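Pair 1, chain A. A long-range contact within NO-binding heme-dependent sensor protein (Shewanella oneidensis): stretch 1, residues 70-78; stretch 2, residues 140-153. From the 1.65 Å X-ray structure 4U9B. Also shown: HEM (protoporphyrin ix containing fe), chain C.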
# COMPACT_ATOMS: atom_id res chain seq x y z
N GLY A 70 -0.42 4.77 1.70
CA GLY A 70 0.28 4.00 0.69
C GLY A 70 1.65 4.56 0.37
O GLY A 70 2.63 3.81 0.24
N GLN A 71 1.74 5.88 0.25
CA GLN A 71 3.02 6.52 -0.05
C GLN A 71 3.97 6.38 1.13
O GLN A 71 5.16 6.12 0.95
CB GLN A 71 2.81 7.99 -0.40
CG GLN A 71 4.08 8.69 -0.83
CD GLN A 71 3.83 9.89 -1.72
OE1 GLN A 71 2.71 10.40 -1.80
NE2 GLN A 71 4.88 10.35 -2.39
N PHE A 72 3.44 6.56 2.34
CA PHE A 72 4.22 6.37 3.55
C PHE A 72 4.68 4.92 3.65
O PHE A 72 5.80 4.64 4.09
CB PHE A 72 3.37 6.75 4.78
CG PHE A 72 4.12 6.73 6.09
CD1 PHE A 72 4.23 5.56 6.83
CD2 PHE A 72 4.71 7.88 6.58
CE1 PHE A 72 4.91 5.54 8.03
CE2 PHE A 72 5.39 7.87 7.79
CZ PHE A 72 5.49 6.70 8.51
N LEU A 73 3.82 4.01 3.21
CA LEU A 73 4.04 2.58 3.39
C LEU A 73 5.22 2.04 2.58
O LEU A 73 5.82 1.03 2.97
CB LEU A 73 2.77 1.81 3.02
CG LEU A 73 2.81 0.28 3.06
CD1 LEU A 73 3.14 -0.23 4.46
CD2 LEU A 73 1.48 -0.30 2.59
N PHE A 74 5.56 2.67 1.46
CA PHE A 74 6.63 2.13 0.64
C PHE A 74 7.95 2.11 1.41
O PHE A 74 8.65 1.10 1.42
CB PHE A 74 6.83 2.90 -0.65
CG PHE A 74 7.90 2.31 -1.52
CD1 PHE A 74 7.60 1.29 -2.41
CD2 PHE A 74 9.21 2.72 -1.40
CE1 PHE A 74 8.58 0.72 -3.18
CE2 PHE A 74 10.20 2.15 -2.18
CZ PHE A 74 9.89 1.15 -3.07
N ASN A 75 8.28 3.22 2.05
CA ASN A 75 9.51 3.30 2.83
C ASN A 75 9.45 2.35 4.02
O ASN A 75 10.47 1.78 4.42
CB ASN A 75 9.74 4.73 3.32
CG ASN A 75 9.63 5.74 2.20
OD1 ASN A 75 8.53 6.06 1.75
ND2 ASN A 75 10.76 6.26 1.76
N GLY A 76 8.26 2.18 4.59
CA GLY A 76 8.07 1.27 5.70
C GLY A 76 8.38 -0.16 5.31
O GLY A 76 8.99 -0.90 6.07
N LEU A 77 7.97 -0.53 4.10
CA LEU A 77 8.24 -1.86 3.57
C LEU A 77 9.69 -1.98 3.12
O LEU A 77 10.35 -2.99 3.37
CB LEU A 77 7.30 -2.17 2.41
CG LEU A 77 5.83 -2.33 2.75
CD1 LEU A 77 4.98 -2.35 1.49
CD2 LEU A 77 5.60 -3.60 3.56
N ALA A 78 10.19 -0.94 2.46
CA ALA A 78 11.56 -0.93 1.97
C ALA A 78 12.56 -1.05 3.11
O ALA A 78 13.57 -1.73 2.99
CB ALA A 78 11.82 0.33 1.16
N PHE A 140 -6.13 2.67 -4.08
CA PHE A 140 -5.57 3.97 -3.73
C PHE A 140 -4.31 3.79 -2.90
O PHE A 140 -3.41 4.64 -2.93
CB PHE A 140 -6.60 4.83 -2.99
CG PHE A 140 -7.48 5.64 -3.90
CD1 PHE A 140 -8.51 5.05 -4.59
CD2 PHE A 140 -7.26 7.00 -4.07
CE1 PHE A 140 -9.32 5.79 -5.43
CE2 PHE A 140 -8.06 7.75 -4.91
CZ PHE A 140 -9.09 7.14 -5.59
N CYS A 141 -4.22 2.69 -2.18
CA CYS A 141 -3.00 2.35 -1.46
C CYS A 141 -1.93 1.96 -2.48
O CYS A 141 -0.75 2.31 -2.33
CB CYS A 141 -3.24 1.21 -0.46
SG CYS A 141 -1.83 0.80 0.59
N ALA A 142 -2.34 1.26 -3.53
CA ALA A 142 -1.43 0.90 -4.62
C ALA A 142 -0.90 2.15 -5.30
O ALA A 142 0.30 2.25 -5.60
CB ALA A 142 -2.14 0.01 -5.64
N GLU A 143 -1.79 3.10 -5.55
CA GLU A 143 -1.40 4.35 -6.19
C GLU A 143 -0.38 5.07 -5.31
O GLU A 143 0.64 5.54 -5.79
CB GLU A 143 -2.63 5.24 -6.45
CG GLU A 143 -2.34 6.46 -7.31
CD GLU A 143 -3.58 7.23 -7.72
OE1 GLU A 143 -4.61 6.60 -8.06
OE2 GLU A 143 -3.53 8.47 -7.72
N GLY A 144 -0.67 5.12 -4.01
CA GLY A 144 0.23 5.73 -3.05
C GLY A 144 1.59 5.07 -3.03
O GLY A 144 2.62 5.74 -3.05
N LEU A 145 1.60 3.74 -3.00
CA LEU A 145 2.84 2.97 -2.99
C LEU A 145 3.68 3.22 -4.24
O LEU A 145 4.91 3.25 -4.17
CB LEU A 145 2.53 1.47 -2.87
CG LEU A 145 2.23 1.00 -1.45
CD1 LEU A 145 1.44 -0.29 -1.47
CD2 LEU A 145 3.53 0.82 -0.68
N LEU A 146 3.02 3.41 -5.37
CA LEU A 146 3.72 3.69 -6.62
C LEU A 146 4.42 5.04 -6.53
O LEU A 146 5.56 5.19 -6.97
CB LEU A 146 2.76 3.66 -7.80
CG LEU A 146 2.30 2.26 -8.21
CD1 LEU A 146 1.03 2.33 -9.04
CD2 LEU A 146 3.40 1.55 -8.99
N PHE A 147 3.74 6.03 -5.97
CA PHE A 147 4.34 7.35 -5.78
C PHE A 147 5.49 7.25 -4.78
O PHE A 147 6.51 7.93 -4.94
CB PHE A 147 3.30 8.36 -5.29
CG PHE A 147 2.42 8.90 -6.39
CD1 PHE A 147 2.94 9.75 -7.35
CD2 PHE A 147 1.08 8.57 -6.45
CE1 PHE A 147 2.14 10.26 -8.35
CE2 PHE A 147 0.27 9.08 -7.45
CZ PHE A 147 0.80 9.92 -8.40
N GLY A 148 5.33 6.41 -3.77
CA GLY A 148 6.38 6.19 -2.79
C GLY A 148 7.60 5.58 -3.45
O GLY A 148 8.73 5.99 -3.18
N ALA A 149 7.37 4.60 -4.31
CA ALA A 149 8.45 3.93 -5.04
C ALA A 149 9.13 4.91 -5.99
O ALA A 149 10.34 4.86 -6.18
CB ALA A 149 7.92 2.74 -5.80
N ALA A 150 8.34 5.81 -6.57
CA ALA A 150 8.87 6.82 -7.47
C ALA A 150 9.82 7.76 -6.71
O ALA A 150 10.93 8.03 -7.17
CB ALA A 150 7.74 7.60 -8.11
N GLN A 151 9.38 8.23 -5.55
CA GLN A 151 10.22 9.07 -4.68
C GLN A 151 11.54 8.39 -4.36
O GLN A 151 12.61 9.01 -4.44
CB GLN A 151 9.48 9.40 -3.38
CG GLN A 151 8.62 10.65 -3.44
CD GLN A 151 9.44 11.93 -3.38
OE1 GLN A 151 10.64 11.90 -3.11
NE2 GLN A 151 8.79 13.06 -3.62
N HIS A 152 11.46 7.12 -3.98
CA HIS A 152 12.63 6.31 -3.65
C HIS A 152 13.68 6.35 -4.76
O HIS A 152 14.87 6.49 -4.49
CB HIS A 152 12.19 4.87 -3.39
CG HIS A 152 13.32 3.94 -3.07
ND1 HIS A 152 13.89 3.86 -1.82
CD2 HIS A 152 13.98 3.04 -3.84
CE1 HIS A 152 14.85 2.95 -1.83
NE2 HIS A 152 14.93 2.44 -3.05
N PHE A 153 13.23 6.24 -6.00
CA PHE A 153 14.13 6.20 -7.15
C PHE A 153 14.36 7.58 -7.77
O PHE A 153 14.95 7.70 -8.84
CB PHE A 153 13.59 5.25 -8.22
CG PHE A 153 13.76 3.80 -7.88
CD1 PHE A 153 15.01 3.21 -7.92
CD2 PHE A 153 12.67 3.03 -7.52
CE1 PHE A 153 15.18 1.87 -7.61
CE2 PHE A 153 12.83 1.69 -7.20
CZ PHE A 153 14.08 1.11 -7.25
CHA HEM C . 0.18 -5.55 0.46
CHB HEM C . 0.75 -3.10 -3.67
CHC HEM C . 5.53 -2.97 -2.99
CHD HEM C . 5.01 -6.38 0.42
C1A HEM C . -0.07 -4.74 -0.62
C2A HEM C . -1.30 -4.01 -0.88
C3A HEM C . -1.13 -3.34 -2.02
C4A HEM C . 0.20 -3.61 -2.52
CMA HEM C . -2.15 -2.42 -2.71
CAA HEM C . -2.57 -4.02 -0.00
CBA HEM C . -3.28 -5.37 -0.07
CGA HEM C . -4.25 -5.49 -1.22
O1A HEM C . -4.91 -6.56 -1.34
O2A HEM C . -4.40 -4.53 -2.02
C1B HEM C . 2.08 -2.80 -3.83
C2B HEM C . 2.64 -1.91 -4.83
C3B HEM C . 3.97 -1.88 -4.65
C4B HEM C . 4.28 -2.73 -3.51
CMB HEM C . 1.76 -1.21 -5.89
CAB HEM C . 5.07 -1.10 -5.41
CBB HEM C . 4.83 -0.02 -6.16
C1C HEM C . 5.82 -3.89 -2.00
C2C HEM C . 7.13 -4.20 -1.49
C3C HEM C . 7.02 -5.15 -0.55
C4C HEM C . 5.61 -5.47 -0.43
CMC HEM C . 8.43 -3.53 -1.98
CAC HEM C . 8.23 -5.72 0.23
CBC HEM C . 8.17 -6.83 0.97
C1D HEM C . 3.69 -6.39 0.81
C2D HEM C . 3.20 -7.06 1.99
C3D HEM C . 1.69 -6.81 2.00
C4D HEM C . 1.42 -6.01 0.83
CMD HEM C . 4.01 -7.86 3.02
CAD HEM C . 0.67 -7.29 3.04
CBD HEM C . 0.10 -8.65 2.64
CGD HEM C . -0.90 -9.08 3.68
O1D HEM C . -1.40 -8.19 4.41
O2D HEM C . -1.20 -10.30 3.77
NA HEM C . 0.82 -4.46 -1.64
NB HEM C . 3.10 -3.28 -3.04
NC HEM C . 4.91 -4.69 -1.33
ND HEM C . 2.62 -5.79 0.15
FE HEM C . 2.85 -4.72 -1.59
O HOH W 1 9.30 7.03 -0.66

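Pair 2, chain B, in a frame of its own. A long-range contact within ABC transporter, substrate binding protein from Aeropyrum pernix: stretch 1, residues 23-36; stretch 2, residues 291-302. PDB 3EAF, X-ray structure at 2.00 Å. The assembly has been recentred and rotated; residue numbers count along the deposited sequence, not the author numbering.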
# COMPACT_ATOMS: atom_id res chain seq x y z
N GLY B 23 0.37 -9.95 -7.51
CA GLY B 23 0.64 -10.50 -6.18
C GLY B 23 -0.44 -10.13 -5.18
O GLY B 23 -0.91 -10.98 -4.42
N TYR B 24 -0.85 -8.87 -5.19
CA TYR B 24 -1.93 -8.41 -4.32
C TYR B 24 -3.21 -9.24 -4.55
O TYR B 24 -3.87 -9.66 -3.59
CB TYR B 24 -2.21 -6.93 -4.58
CG TYR B 24 -3.37 -6.32 -3.83
CD1 TYR B 24 -3.18 -5.69 -2.60
CD2 TYR B 24 -4.66 -6.32 -4.38
CE1 TYR B 24 -4.23 -5.10 -1.92
CE2 TYR B 24 -5.72 -5.73 -3.70
CZ TYR B 24 -5.50 -5.12 -2.48
OH TYR B 24 -6.55 -4.53 -1.79
N SER B 25 -3.56 -9.46 -5.81
CA SER B 25 -4.75 -10.25 -6.16
C SER B 25 -4.65 -11.68 -5.64
O SER B 25 -5.61 -12.21 -5.08
CB SER B 25 -4.99 -10.27 -7.67
OG SER B 25 -6.18 -10.99 -7.93
N LEU B 26 -3.49 -12.31 -5.85
CA LEU B 26 -3.23 -13.64 -5.33
C LEU B 26 -3.39 -13.70 -3.81
O LEU B 26 -4.00 -14.64 -3.29
CB LEU B 26 -1.83 -14.13 -5.75
CG LEU B 26 -1.31 -15.46 -5.17
CD1 LEU B 26 -2.27 -16.64 -5.42
CD2 LEU B 26 0.08 -15.77 -5.70
N GLY B 27 -2.83 -12.72 -3.10
CA GLY B 27 -2.94 -12.68 -1.64
C GLY B 27 -4.36 -12.49 -1.15
O GLY B 27 -4.75 -13.08 -0.15
N ALA B 28 -5.12 -11.64 -1.83
CA ALA B 28 -6.52 -11.40 -1.46
C ALA B 28 -7.36 -12.66 -1.65
O ALA B 28 -8.19 -12.99 -0.80
CB ALA B 28 -7.10 -10.23 -2.26
N GLU B 29 -7.15 -13.37 -2.76
CA GLU B 29 -7.88 -14.60 -3.04
C GLU B 29 -7.51 -15.70 -2.06
O GLU B 29 -8.39 -16.39 -1.55
CB GLU B 29 -7.66 -15.06 -4.48
CG GLU B 29 -8.42 -14.23 -5.50
CD GLU B 29 -8.58 -14.96 -6.82
OE1 GLU B 29 -7.59 -15.09 -7.57
OE2 GLU B 29 -9.71 -15.41 -7.11
N LEU B 30 -6.21 -15.85 -1.79
CA LEU B 30 -5.74 -16.77 -0.76
C LEU B 30 -6.45 -16.54 0.56
O LEU B 30 -6.90 -17.49 1.20
CB LEU B 30 -4.23 -16.65 -0.54
CG LEU B 30 -3.29 -17.46 -1.43
CD1 LEU B 30 -1.87 -17.24 -0.95
CD2 LEU B 30 -3.65 -18.95 -1.45
N ALA B 31 -6.57 -15.28 0.96
CA ALA B 31 -7.22 -14.91 2.23
C ALA B 31 -8.71 -15.24 2.26
O ALA B 31 -9.20 -15.79 3.25
CB ALA B 31 -6.98 -13.44 2.54
N PHE B 32 -9.42 -14.90 1.19
CA PHE B 32 -10.84 -15.25 1.07
C PHE B 32 -11.04 -16.77 1.22
O PHE B 32 -11.88 -17.22 2.00
CB PHE B 32 -11.42 -14.77 -0.25
CG PHE B 32 -11.77 -13.30 -0.28
CD1 PHE B 32 -12.61 -12.75 0.69
CD2 PHE B 32 -11.31 -12.48 -1.31
CE1 PHE B 32 -12.96 -11.39 0.66
CE2 PHE B 32 -11.64 -11.12 -1.36
CZ PHE B 32 -12.47 -10.57 -0.38
N LYS B 33 -10.26 -17.54 0.47
CA LYS B 33 -10.39 -18.99 0.49
C LYS B 33 -10.00 -19.55 1.86
O LYS B 33 -10.68 -20.45 2.38
CB LYS B 33 -9.57 -19.65 -0.61
CG LYS B 33 -10.03 -19.32 -2.03
CD LYS B 33 -9.06 -19.88 -3.04
CE LYS B 33 -9.57 -19.75 -4.48
NZ LYS B 33 -8.65 -20.48 -5.40
N TYR B 34 -8.93 -19.00 2.44
CA TYR B 34 -8.43 -19.44 3.74
C TYR B 34 -9.45 -19.27 4.85
O TYR B 34 -9.82 -20.25 5.50
CB TYR B 34 -7.14 -18.71 4.12
CG TYR B 34 -6.52 -19.14 5.43
CD1 TYR B 34 -5.83 -20.35 5.55
CD2 TYR B 34 -6.60 -18.33 6.56
CE1 TYR B 34 -5.25 -20.74 6.75
CE2 TYR B 34 -6.03 -18.71 7.78
CZ TYR B 34 -5.35 -19.91 7.87
OH TYR B 34 -4.79 -20.28 9.06
N PHE B 35 -9.90 -18.04 5.06
CA PHE B 35 -10.81 -17.74 6.16
C PHE B 35 -12.19 -18.36 5.96
O PHE B 35 -12.81 -18.81 6.94
CB PHE B 35 -10.87 -16.24 6.45
CG PHE B 35 -9.57 -15.67 6.97
CD1 PHE B 35 -9.07 -16.04 8.22
CD2 PHE B 35 -8.83 -14.77 6.20
CE1 PHE B 35 -7.87 -15.53 8.69
CE2 PHE B 35 -7.62 -14.24 6.67
CZ PHE B 35 -7.14 -14.62 7.91
N ASN B 36 -12.67 -18.41 4.72
CA ASN B 36 -13.91 -19.13 4.42
C ASN B 36 -13.86 -20.57 4.95
O ASN B 36 -14.75 -21.00 5.71
CB ASN B 36 -14.22 -19.13 2.91
CG ASN B 36 -14.98 -17.88 2.47
OD1 ASN B 36 -15.67 -17.24 3.26
ND2 ASN B 36 -14.87 -17.53 1.19
N VAL B 291 1.28 -10.52 0.78
CA VAL B 291 0.95 -10.04 2.12
C VAL B 291 -0.03 -8.86 2.07
O VAL B 291 -1.01 -8.82 2.80
CB VAL B 291 2.21 -9.66 2.93
CG1 VAL B 291 1.83 -9.10 4.30
CG2 VAL B 291 3.15 -10.86 3.08
N GLN B 292 0.23 -7.90 1.18
CA GLN B 292 -0.57 -6.68 1.09
C GLN B 292 -2.03 -6.97 0.74
O GLN B 292 -2.94 -6.33 1.28
CB GLN B 292 0.05 -5.69 0.09
CG GLN B 292 1.37 -5.12 0.60
CD GLN B 292 1.99 -4.10 -0.32
OE1 GLN B 292 2.84 -4.44 -1.13
NE2 GLN B 292 1.58 -2.85 -0.19
N GLY B 293 -2.23 -7.95 -0.14
CA GLY B 293 -3.57 -8.42 -0.48
C GLY B 293 -4.24 -9.18 0.65
O GLY B 293 -5.40 -8.93 0.98
N PHE B 294 -3.49 -10.09 1.26
CA PHE B 294 -3.97 -10.92 2.36
C PHE B 294 -4.46 -10.07 3.54
O PHE B 294 -5.54 -10.31 4.07
CB PHE B 294 -2.87 -11.89 2.81
CG PHE B 294 -3.38 -13.07 3.61
CD1 PHE B 294 -3.67 -14.28 2.98
CD2 PHE B 294 -3.53 -12.97 4.99
CE1 PHE B 294 -4.13 -15.38 3.73
CE2 PHE B 294 -3.98 -14.06 5.74
CZ PHE B 294 -4.29 -15.26 5.11
N VAL B 295 -3.66 -9.08 3.93
CA VAL B 295 -3.99 -8.26 5.10
C VAL B 295 -5.22 -7.37 4.90
O VAL B 295 -5.90 -7.04 5.88
CB VAL B 295 -2.80 -7.41 5.63
CG1 VAL B 295 -1.68 -8.33 6.14
CG2 VAL B 295 -2.30 -6.40 4.58
N ASN B 296 -5.50 -6.97 3.66
CA ASN B 296 -6.73 -6.22 3.38
C ASN B 296 -7.97 -7.07 3.63
O ASN B 296 -8.91 -6.62 4.29
CB ASN B 296 -6.72 -5.61 1.97
CG ASN B 296 -5.88 -4.32 1.90
OD1 ASN B 296 -5.14 -4.00 2.83
ND2 ASN B 296 -6.00 -3.59 0.79
N VAL B 297 -7.96 -8.30 3.14
CA VAL B 297 -9.06 -9.23 3.39
C VAL B 297 -9.16 -9.54 4.89
O VAL B 297 -10.26 -9.55 5.45
CB VAL B 297 -8.89 -10.52 2.56
CG1 VAL B 297 -9.93 -11.56 2.93
CG2 VAL B 297 -8.95 -10.19 1.05
N TRP B 298 -8.01 -9.76 5.53
CA TRP B 298 -7.97 -10.11 6.95
C TRP B 298 -8.58 -9.02 7.82
O TRP B 298 -9.27 -9.31 8.80
CB TRP B 298 -6.54 -10.39 7.41
CG TRP B 298 -6.42 -11.27 8.64
CD1 TRP B 298 -7.42 -11.67 9.49
CD2 TRP B 298 -5.21 -11.84 9.15
NE1 TRP B 298 -6.91 -12.47 10.48
CE2 TRP B 298 -5.56 -12.59 10.31
CE3 TRP B 298 -3.86 -11.80 8.75
CZ2 TRP B 298 -4.60 -13.28 11.07
CZ3 TRP B 298 -2.92 -12.50 9.51
CH2 TRP B 298 -3.30 -13.23 10.65
N LEU B 299 -8.31 -7.76 7.47
CA LEU B 299 -8.91 -6.64 8.20
C LEU B 299 -10.43 -6.72 8.14
O LEU B 299 -11.10 -6.47 9.13
CB LEU B 299 -8.40 -5.29 7.66
CG LEU B 299 -8.92 -4.03 8.38
CD1 LEU B 299 -8.33 -3.92 9.80
CD2 LEU B 299 -8.62 -2.77 7.57
N LEU B 300 -10.97 -7.05 6.96
CA LEU B 300 -12.41 -7.27 6.80
C LEU B 300 -12.92 -8.41 7.70
O LEU B 300 -13.96 -8.28 8.36
CB LEU B 300 -12.75 -7.54 5.33
CG LEU B 300 -14.18 -7.94 4.99
CD1 LEU B 300 -15.15 -6.79 5.27
CD2 LEU B 300 -14.28 -8.40 3.54
N ILE B 301 -12.20 -9.53 7.70
CA ILE B 301 -12.53 -10.69 8.54
C ILE B 301 -12.65 -10.29 10.01
O ILE B 301 -13.60 -10.66 10.70
CB ILE B 301 -11.48 -11.83 8.41
CG1 ILE B 301 -11.37 -12.33 6.96
CG2 ILE B 301 -11.76 -12.97 9.39
CD1 ILE B 301 -12.69 -12.65 6.29
N LYS B 302 -11.67 -9.52 10.49
CA LYS B 302 -11.67 -9.05 11.88
C LYS B 302 -12.88 -8.16 12.17
O LYS B 302 -13.47 -8.26 13.25
CB LYS B 302 -10.34 -8.35 12.22
CG LYS B 302 -9.11 -9.28 12.16
CD LYS B 302 -8.67 -9.79 13.54
CE LYS B 302 -7.38 -10.58 13.42
NZ LYS B 302 -6.70 -10.84 14.72

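The sharpest difference lies at one matched pair of positions, F74(A) in pair 1 and A31(B) in pair 2. In pair 1 the large ring is on the first helix and A149(A) lies over one face of it; G148(A), L145(A) and H152(A) complete the hole. The CA of A149(A) lies 3.5 Å from the centroid of the F74(A) ring, almost on the ring normal. In pair 2 the arrangement is reversed. A31(B) is the small residue, and its CB lies 3.7 Å from the centroid of the F294(B) ring, over the face. F294(B) matches L145(A).

The backbones are alike. Each pair is two helices crossing with a negative angle, -57° in pair 1 and -39° in pair 2. The axes approach to 6.5 Å and 6.3 Å. Fourteen central residues superpose with an RMSD of 0.7 Å.

Two glycine positions match at the crossing: G70(A) with G27(B), and G144(A) with G293(B). They let the main chains touch. G70(A) C is 3.4 Å from G144(A) C; G27(B) C is 3.8 Å from G293(B) C. An ideal CB on G144(A) would lie 3.0 Å from G70(A) CA, a clash. One on G293(B) would lie 1.9 Å from Y24(B) O, also a clash. A CA-H...O contact recurs at matched positions: L145(A) CA to G70(A) O is 3.3 Å, and F294(B) CA to G27(B) O is 3.4 Å.

The matched L145(A) and F294(B) are both knobs. L145(A) sits among G70(A), L73(A), F74(A) and L77(A). F294(B) sits among G27(B), L30(B), A31(B) and F35(B). The leucine also meets the heme, with L145(A) CD1 3.5 Å from HEM C1B.

G148(A) matches V297(B). An ideal CB on G148(A) would lie 2.8 Å from F74(A) CB, a clash. Opposite the smaller A31(B), a valine fits: V297(B) CB is 3.5 Å from A31(B) CB. V297(B) CG2 also packs 3.8 Å from A28(B) CB. Q71(A), the match of A28(B), instead extends its side chain among G144(A), F147(A), G148(A) and Q151(A).

A149(A) matches W298(B), and A78(A) matches F35(B). The two alanines are not in contact, whereas F35(B) CZ is 3.4 Å from W298(B) CD1.

In pair 1 water 1 donates to N75(A) OD1 (2.7 Å) and to G148(A) O (2.8 Å), joining the two stretches. In pair 2, N296(B) ND2 donates to Y24(B) OH at 2.8 Å; Y24(B) has no counterpart within pair 1.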